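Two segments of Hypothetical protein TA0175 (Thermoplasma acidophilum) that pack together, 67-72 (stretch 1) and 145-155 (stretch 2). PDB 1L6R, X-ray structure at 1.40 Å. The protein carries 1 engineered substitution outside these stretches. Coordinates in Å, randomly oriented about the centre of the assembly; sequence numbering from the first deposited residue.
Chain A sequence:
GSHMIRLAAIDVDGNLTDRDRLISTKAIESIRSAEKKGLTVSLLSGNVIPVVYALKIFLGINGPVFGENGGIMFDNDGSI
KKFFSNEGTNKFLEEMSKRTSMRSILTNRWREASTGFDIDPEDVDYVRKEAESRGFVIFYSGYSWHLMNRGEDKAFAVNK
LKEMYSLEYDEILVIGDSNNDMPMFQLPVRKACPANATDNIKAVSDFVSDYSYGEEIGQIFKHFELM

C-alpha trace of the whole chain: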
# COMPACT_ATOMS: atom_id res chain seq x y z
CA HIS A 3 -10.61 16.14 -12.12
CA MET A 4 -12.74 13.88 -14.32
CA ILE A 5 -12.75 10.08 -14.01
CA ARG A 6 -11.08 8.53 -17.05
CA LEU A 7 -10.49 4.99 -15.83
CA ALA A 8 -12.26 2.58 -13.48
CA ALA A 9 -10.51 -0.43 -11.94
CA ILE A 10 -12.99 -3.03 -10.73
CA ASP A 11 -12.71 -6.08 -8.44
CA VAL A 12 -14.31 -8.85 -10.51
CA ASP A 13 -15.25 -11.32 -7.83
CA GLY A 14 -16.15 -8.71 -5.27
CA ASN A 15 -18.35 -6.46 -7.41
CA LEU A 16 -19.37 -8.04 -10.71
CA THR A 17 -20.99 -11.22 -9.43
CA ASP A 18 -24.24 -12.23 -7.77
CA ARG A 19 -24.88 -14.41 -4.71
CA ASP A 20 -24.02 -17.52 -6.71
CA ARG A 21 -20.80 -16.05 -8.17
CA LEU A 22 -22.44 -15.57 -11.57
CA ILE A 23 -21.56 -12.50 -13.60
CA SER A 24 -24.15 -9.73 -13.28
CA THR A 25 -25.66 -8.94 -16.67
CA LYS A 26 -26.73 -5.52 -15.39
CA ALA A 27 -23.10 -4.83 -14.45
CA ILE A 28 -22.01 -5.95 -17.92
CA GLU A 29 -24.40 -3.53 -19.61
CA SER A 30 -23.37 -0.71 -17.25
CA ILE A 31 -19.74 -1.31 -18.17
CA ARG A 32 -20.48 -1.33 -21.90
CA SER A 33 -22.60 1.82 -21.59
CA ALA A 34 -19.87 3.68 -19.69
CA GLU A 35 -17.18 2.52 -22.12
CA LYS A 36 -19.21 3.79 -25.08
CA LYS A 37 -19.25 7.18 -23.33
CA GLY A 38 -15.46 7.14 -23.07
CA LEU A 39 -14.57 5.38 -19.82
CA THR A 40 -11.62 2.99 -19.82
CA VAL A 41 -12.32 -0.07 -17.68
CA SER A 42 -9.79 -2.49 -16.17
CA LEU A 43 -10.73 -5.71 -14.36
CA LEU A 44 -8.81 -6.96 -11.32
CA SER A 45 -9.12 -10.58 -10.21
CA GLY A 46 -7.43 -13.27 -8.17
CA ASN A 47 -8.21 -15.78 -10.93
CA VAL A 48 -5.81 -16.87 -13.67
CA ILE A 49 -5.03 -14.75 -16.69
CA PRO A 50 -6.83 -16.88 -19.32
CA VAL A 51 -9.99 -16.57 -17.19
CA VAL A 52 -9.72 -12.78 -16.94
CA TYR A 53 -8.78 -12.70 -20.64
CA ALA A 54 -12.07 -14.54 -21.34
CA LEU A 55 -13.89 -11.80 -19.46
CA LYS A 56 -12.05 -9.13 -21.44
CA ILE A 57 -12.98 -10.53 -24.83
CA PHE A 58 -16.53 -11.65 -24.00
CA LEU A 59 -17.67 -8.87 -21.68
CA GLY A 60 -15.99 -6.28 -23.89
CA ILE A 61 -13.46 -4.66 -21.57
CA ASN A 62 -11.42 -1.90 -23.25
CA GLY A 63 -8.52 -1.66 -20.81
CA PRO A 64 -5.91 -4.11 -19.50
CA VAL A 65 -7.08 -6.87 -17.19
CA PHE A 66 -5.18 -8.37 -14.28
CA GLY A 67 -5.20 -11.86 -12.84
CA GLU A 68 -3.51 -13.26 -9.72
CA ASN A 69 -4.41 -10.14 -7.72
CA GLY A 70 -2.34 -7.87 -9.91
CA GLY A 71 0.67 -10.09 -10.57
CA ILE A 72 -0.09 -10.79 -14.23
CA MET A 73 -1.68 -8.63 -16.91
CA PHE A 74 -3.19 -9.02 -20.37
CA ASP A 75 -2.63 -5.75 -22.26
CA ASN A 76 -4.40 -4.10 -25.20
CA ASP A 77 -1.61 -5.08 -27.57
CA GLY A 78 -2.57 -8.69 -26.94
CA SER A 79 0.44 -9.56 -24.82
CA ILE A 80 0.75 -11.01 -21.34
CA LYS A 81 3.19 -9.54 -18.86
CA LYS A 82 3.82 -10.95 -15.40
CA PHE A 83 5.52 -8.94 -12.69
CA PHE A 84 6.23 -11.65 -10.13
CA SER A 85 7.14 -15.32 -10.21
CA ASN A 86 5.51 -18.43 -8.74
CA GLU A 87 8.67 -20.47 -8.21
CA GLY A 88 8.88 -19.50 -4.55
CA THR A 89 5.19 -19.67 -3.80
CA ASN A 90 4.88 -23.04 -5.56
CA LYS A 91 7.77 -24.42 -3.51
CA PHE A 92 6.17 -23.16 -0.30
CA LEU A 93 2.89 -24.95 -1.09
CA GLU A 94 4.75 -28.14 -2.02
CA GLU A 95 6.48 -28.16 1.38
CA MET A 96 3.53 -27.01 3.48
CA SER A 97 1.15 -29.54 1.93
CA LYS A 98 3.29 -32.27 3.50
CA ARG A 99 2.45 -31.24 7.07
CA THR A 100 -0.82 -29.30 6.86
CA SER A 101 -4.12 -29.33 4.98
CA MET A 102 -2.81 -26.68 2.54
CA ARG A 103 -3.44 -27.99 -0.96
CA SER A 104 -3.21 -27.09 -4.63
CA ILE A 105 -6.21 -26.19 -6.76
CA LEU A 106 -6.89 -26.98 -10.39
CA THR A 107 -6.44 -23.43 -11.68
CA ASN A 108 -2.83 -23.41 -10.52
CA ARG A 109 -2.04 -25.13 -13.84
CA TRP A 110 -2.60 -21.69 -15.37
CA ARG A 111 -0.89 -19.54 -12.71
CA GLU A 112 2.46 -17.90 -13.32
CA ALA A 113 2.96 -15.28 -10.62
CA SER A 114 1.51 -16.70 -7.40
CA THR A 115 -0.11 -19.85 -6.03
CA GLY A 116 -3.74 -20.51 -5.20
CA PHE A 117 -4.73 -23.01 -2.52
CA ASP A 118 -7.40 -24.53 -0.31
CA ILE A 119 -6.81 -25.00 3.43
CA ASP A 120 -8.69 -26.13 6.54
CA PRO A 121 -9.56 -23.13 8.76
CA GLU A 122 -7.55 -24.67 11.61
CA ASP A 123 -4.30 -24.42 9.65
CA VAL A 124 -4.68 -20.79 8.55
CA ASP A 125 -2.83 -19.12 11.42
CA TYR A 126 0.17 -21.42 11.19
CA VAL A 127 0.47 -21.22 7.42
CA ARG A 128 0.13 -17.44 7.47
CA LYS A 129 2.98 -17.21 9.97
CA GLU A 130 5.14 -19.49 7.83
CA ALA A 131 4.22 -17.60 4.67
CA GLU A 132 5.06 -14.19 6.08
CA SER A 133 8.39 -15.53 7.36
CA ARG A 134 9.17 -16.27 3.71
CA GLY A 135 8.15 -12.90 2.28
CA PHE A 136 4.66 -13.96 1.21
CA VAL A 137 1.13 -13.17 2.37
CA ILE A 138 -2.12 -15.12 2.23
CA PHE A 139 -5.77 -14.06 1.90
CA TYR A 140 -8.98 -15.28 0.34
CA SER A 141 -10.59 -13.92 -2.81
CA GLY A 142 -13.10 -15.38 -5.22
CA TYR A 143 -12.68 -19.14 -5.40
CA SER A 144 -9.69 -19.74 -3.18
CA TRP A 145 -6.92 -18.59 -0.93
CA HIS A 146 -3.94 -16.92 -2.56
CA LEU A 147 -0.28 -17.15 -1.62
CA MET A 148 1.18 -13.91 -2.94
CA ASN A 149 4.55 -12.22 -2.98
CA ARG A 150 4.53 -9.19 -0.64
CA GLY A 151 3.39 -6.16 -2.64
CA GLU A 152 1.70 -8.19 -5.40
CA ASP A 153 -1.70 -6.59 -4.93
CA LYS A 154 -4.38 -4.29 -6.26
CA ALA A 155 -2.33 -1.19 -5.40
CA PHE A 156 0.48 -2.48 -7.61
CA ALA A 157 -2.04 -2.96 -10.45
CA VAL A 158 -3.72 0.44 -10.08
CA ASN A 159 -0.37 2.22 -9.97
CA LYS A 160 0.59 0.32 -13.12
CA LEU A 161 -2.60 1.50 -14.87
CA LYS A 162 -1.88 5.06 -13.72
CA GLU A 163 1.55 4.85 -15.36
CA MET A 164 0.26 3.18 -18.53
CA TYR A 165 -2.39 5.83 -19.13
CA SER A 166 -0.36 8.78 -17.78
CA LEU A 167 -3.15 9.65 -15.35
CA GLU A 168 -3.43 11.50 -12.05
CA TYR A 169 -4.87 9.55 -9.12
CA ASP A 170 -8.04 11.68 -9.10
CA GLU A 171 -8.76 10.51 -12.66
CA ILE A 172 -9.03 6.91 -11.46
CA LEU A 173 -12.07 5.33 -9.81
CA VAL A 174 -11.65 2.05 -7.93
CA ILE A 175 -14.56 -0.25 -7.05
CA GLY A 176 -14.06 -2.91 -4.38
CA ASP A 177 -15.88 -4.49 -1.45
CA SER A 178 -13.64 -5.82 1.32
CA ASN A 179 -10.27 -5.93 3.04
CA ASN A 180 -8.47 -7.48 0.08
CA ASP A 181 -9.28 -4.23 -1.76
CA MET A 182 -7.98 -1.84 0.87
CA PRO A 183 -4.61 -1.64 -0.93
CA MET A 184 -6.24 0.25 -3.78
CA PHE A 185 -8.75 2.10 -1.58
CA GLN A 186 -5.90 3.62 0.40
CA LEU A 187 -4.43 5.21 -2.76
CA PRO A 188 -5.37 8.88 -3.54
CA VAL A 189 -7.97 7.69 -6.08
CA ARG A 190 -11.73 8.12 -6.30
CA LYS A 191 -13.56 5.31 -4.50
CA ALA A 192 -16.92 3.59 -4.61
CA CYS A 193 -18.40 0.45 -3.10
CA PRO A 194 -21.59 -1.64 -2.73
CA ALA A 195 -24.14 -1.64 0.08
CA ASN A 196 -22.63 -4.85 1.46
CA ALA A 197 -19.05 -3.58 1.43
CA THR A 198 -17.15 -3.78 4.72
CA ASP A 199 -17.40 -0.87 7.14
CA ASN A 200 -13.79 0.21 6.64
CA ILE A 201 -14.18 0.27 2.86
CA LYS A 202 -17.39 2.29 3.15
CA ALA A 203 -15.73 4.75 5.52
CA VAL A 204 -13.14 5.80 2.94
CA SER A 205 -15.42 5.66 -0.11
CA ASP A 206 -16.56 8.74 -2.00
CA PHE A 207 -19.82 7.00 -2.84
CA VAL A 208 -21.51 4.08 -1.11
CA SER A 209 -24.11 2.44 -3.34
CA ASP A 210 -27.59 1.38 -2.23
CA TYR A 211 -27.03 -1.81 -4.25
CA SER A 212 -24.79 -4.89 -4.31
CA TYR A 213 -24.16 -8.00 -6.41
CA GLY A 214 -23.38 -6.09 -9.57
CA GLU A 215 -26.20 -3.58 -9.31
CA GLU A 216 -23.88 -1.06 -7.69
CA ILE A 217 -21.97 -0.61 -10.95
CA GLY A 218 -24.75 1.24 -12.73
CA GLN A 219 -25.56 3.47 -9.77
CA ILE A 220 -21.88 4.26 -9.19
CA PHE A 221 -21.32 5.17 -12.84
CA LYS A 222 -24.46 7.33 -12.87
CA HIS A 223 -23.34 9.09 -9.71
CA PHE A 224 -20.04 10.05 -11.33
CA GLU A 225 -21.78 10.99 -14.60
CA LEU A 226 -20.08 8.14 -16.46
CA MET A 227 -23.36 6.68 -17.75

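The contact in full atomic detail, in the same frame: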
# COMPACT_ATOMS: atom_id res chain seq x y z
N GLY A 67 -4.86 -10.64 -13.54
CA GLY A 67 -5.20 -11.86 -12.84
C GLY A 67 -4.25 -11.96 -11.65
O GLY A 67 -3.40 -11.07 -11.44
N GLU A 68 -4.38 -13.02 -10.86
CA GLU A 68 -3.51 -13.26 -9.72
C GLU A 68 -3.30 -12.03 -8.85
O GLU A 68 -2.18 -11.72 -8.43
CB GLU A 68 -2.17 -13.84 -10.20
CG GLU A 68 -2.37 -15.13 -10.98
CD GLU A 68 -1.08 -15.83 -11.35
OE1 GLU A 68 -0.29 -16.12 -10.43
OE2 GLU A 68 -0.87 -16.12 -12.54
N ASN A 69 -4.39 -11.31 -8.60
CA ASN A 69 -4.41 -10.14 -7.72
C ASN A 69 -3.51 -8.99 -8.11
O ASN A 69 -3.15 -8.16 -7.27
CB ASN A 69 -4.12 -10.60 -6.28
CG ASN A 69 -5.16 -11.58 -5.78
OD1 ASN A 69 -6.32 -11.22 -5.62
ND2 ASN A 69 -4.75 -12.82 -5.54
N GLY A 70 -3.18 -8.93 -9.40
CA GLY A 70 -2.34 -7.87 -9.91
C GLY A 70 -0.97 -8.32 -10.40
O GLY A 70 -0.24 -7.53 -10.99
N GLY A 71 -0.64 -9.59 -10.18
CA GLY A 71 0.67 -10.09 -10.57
C GLY A 71 0.88 -10.39 -12.04
O GLY A 71 2.02 -10.55 -12.47
N ILE A 72 -0.20 -10.49 -12.81
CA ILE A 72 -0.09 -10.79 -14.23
C ILE A 72 -1.15 -9.98 -14.96
O ILE A 72 -2.26 -9.77 -14.44
CB ILE A 72 -0.23 -12.33 -14.46
CG1 ILE A 72 0.01 -12.67 -15.93
CG2 ILE A 72 -1.58 -12.83 -13.98
CD1 ILE A 72 0.36 -14.14 -16.13
N TRP A 145 -7.92 -19.37 -1.64
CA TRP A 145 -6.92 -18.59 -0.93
C TRP A 145 -5.85 -18.31 -1.98
O TRP A 145 -5.77 -18.99 -3.02
CB TRP A 145 -6.29 -19.38 0.21
CG TRP A 145 -7.18 -19.52 1.38
CD1 TRP A 145 -8.18 -20.43 1.55
CD2 TRP A 145 -7.17 -18.71 2.56
NE1 TRP A 145 -8.78 -20.25 2.77
CE2 TRP A 145 -8.19 -19.20 3.41
CE3 TRP A 145 -6.40 -17.62 2.99
CZ2 TRP A 145 -8.46 -18.63 4.67
CZ3 TRP A 145 -6.67 -17.05 4.24
CH2 TRP A 145 -7.69 -17.57 5.06
N HIS A 146 -5.01 -17.33 -1.68
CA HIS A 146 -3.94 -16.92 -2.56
C HIS A 146 -2.69 -16.71 -1.75
O HIS A 146 -2.73 -16.07 -0.71
CB HIS A 146 -4.31 -15.60 -3.24
CG HIS A 146 -5.49 -15.72 -4.14
ND1 HIS A 146 -6.80 -15.60 -3.70
CD2 HIS A 146 -5.56 -16.06 -5.44
CE1 HIS A 146 -7.61 -15.86 -4.71
NE2 HIS A 146 -6.88 -16.14 -5.78
N LEU A 147 -1.59 -17.30 -2.23
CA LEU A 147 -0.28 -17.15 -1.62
C LEU A 147 0.43 -16.21 -2.59
O LEU A 147 0.78 -16.59 -3.71
CB LEU A 147 0.44 -18.49 -1.54
CG LEU A 147 1.88 -18.44 -1.01
CD1 LEU A 147 1.91 -17.98 0.44
CD2 LEU A 147 2.50 -19.83 -1.15
N MET A 148 0.62 -14.98 -2.13
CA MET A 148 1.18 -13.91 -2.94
C MET A 148 2.52 -13.42 -2.43
O MET A 148 2.83 -13.54 -1.25
CB MET A 148 0.24 -12.71 -2.92
CG MET A 148 -1.22 -13.00 -3.19
SD MET A 148 -1.48 -13.70 -4.82
CE MET A 148 -0.63 -12.49 -5.83
N ASN A 149 3.29 -12.84 -3.34
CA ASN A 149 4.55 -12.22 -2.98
C ASN A 149 4.14 -10.89 -2.32
O ASN A 149 3.15 -10.26 -2.73
CB ASN A 149 5.38 -11.96 -4.25
CG ASN A 149 5.92 -13.24 -4.86
OD1 ASN A 149 6.87 -13.84 -4.34
ND2 ASN A 149 5.32 -13.68 -5.96
N ARG A 150 4.87 -10.45 -1.30
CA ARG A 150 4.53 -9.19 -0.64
C ARG A 150 4.55 -8.05 -1.66
O ARG A 150 5.51 -7.90 -2.40
CB ARG A 150 5.54 -8.89 0.48
CG ARG A 150 5.41 -7.51 1.12
CD ARG A 150 4.20 -7.37 2.04
NE ARG A 150 4.29 -8.25 3.20
CZ ARG A 150 3.58 -8.08 4.32
NH1 ARG A 150 2.74 -7.06 4.43
NH2 ARG A 150 3.71 -8.94 5.32
N GLY A 151 3.47 -7.27 -1.71
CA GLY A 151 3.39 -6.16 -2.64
C GLY A 151 2.71 -6.48 -3.97
O GLY A 151 2.52 -5.59 -4.80
N GLU A 152 2.36 -7.74 -4.17
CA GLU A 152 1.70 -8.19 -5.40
C GLU A 152 0.21 -8.07 -5.10
O GLU A 152 -0.45 -9.04 -4.72
CB GLU A 152 2.13 -9.63 -5.68
CG GLU A 152 1.66 -10.21 -6.99
CD GLU A 152 2.21 -11.61 -7.22
OE1 GLU A 152 2.84 -12.17 -6.30
OE2 GLU A 152 2.00 -12.15 -8.33
N ASP A 153 -0.31 -6.87 -5.28
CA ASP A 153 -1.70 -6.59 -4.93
C ASP A 153 -2.39 -5.60 -5.84
O ASP A 153 -1.84 -5.16 -6.85
CB ASP A 153 -1.76 -6.09 -3.48
CG ASP A 153 -0.93 -4.83 -3.24
OD1 ASP A 153 -0.67 -4.07 -4.20
OD2 ASP A 153 -0.54 -4.59 -2.08
N LYS A 154 -3.60 -5.22 -5.45
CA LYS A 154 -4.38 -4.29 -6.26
C LYS A 154 -3.76 -2.90 -6.36
O LYS A 154 -3.99 -2.21 -7.34
CB LYS A 154 -5.83 -4.22 -5.75
CG LYS A 154 -6.60 -5.54 -5.90
CD LYS A 154 -8.12 -5.32 -5.79
CE LYS A 154 -8.92 -6.62 -5.94
NZ LYS A 154 -8.86 -7.48 -4.71
N ALA A 155 -2.98 -2.50 -5.35
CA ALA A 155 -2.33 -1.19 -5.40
C ALA A 155 -1.26 -1.23 -6.50
O ALA A 155 -1.10 -0.27 -7.25
CB ALA A 155 -1.69 -0.86 -4.05
O HOH W 1 -6.63 -8.87 -4.09
O HOH W 2 -8.55 -9.72 -6.62

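The contact is small, burying 335 Å² over both sides, and Asn69 dominates it: 116 Å² of this residue is covered by the other stretch, and its CA-to-CB bond points toward that stretch. Its direct polar link is weak. Asn69 ND2 donates to Met148 SD at 3.5 Å with an N-H...S angle of 152°, a reasonably straight approach to a poor acceptor. The same amide nitrogen lies over one face of the His146 ring, with Asn69 ND2 3.3 Å from His146 CG.

The other end of the amide is bridged by solvent. Waters 1 and 2 each donate to Asn69 OD1, at 2.8 and 2.9 Å, and each accept from Lys154 NZ, at 2.7 and 3.0 Å. Two water paths thus join side chains that do not meet directly.

Backbone approaches are close but carry no conventional hydrogen bond. Asn69 O lies 3.5 Å from Lys154 N, where the angle is poor, and 3.3 Å from Asp153 O, where both atoms are acceptors. Asp153 CA also makes a CA-H...O contact with Asn69 O, 3.2 Å long and bent to 120° at the hydrogen. In van der Waals packing, Met148 CE reaches 3.1 Å from Glu68 O, a tight fit.

The glycines leave room for the other stretch: at Gly70 for the backbone carbonyl of Asp153, at Gly71 for the carboxylate of Glu152. At Gly70, with phi/psi of 113/-6, an ideal CB would fall 2.6 Å from Asp153 O and would also jam against the preceding carbonyl. Gly71 has ordinary angles, so there the constraint is the neighbour: an ideal CB would lie 1.9 Å from Glu152 OE2, which already sits 3.3 Å from Gly71 CA. That carboxylate is held within its own stretch, because Glu152 OE1 accepts from Asn149 N at 3.1 Å and from Asn149 ND2 at 2.9 Å, across a type II turn.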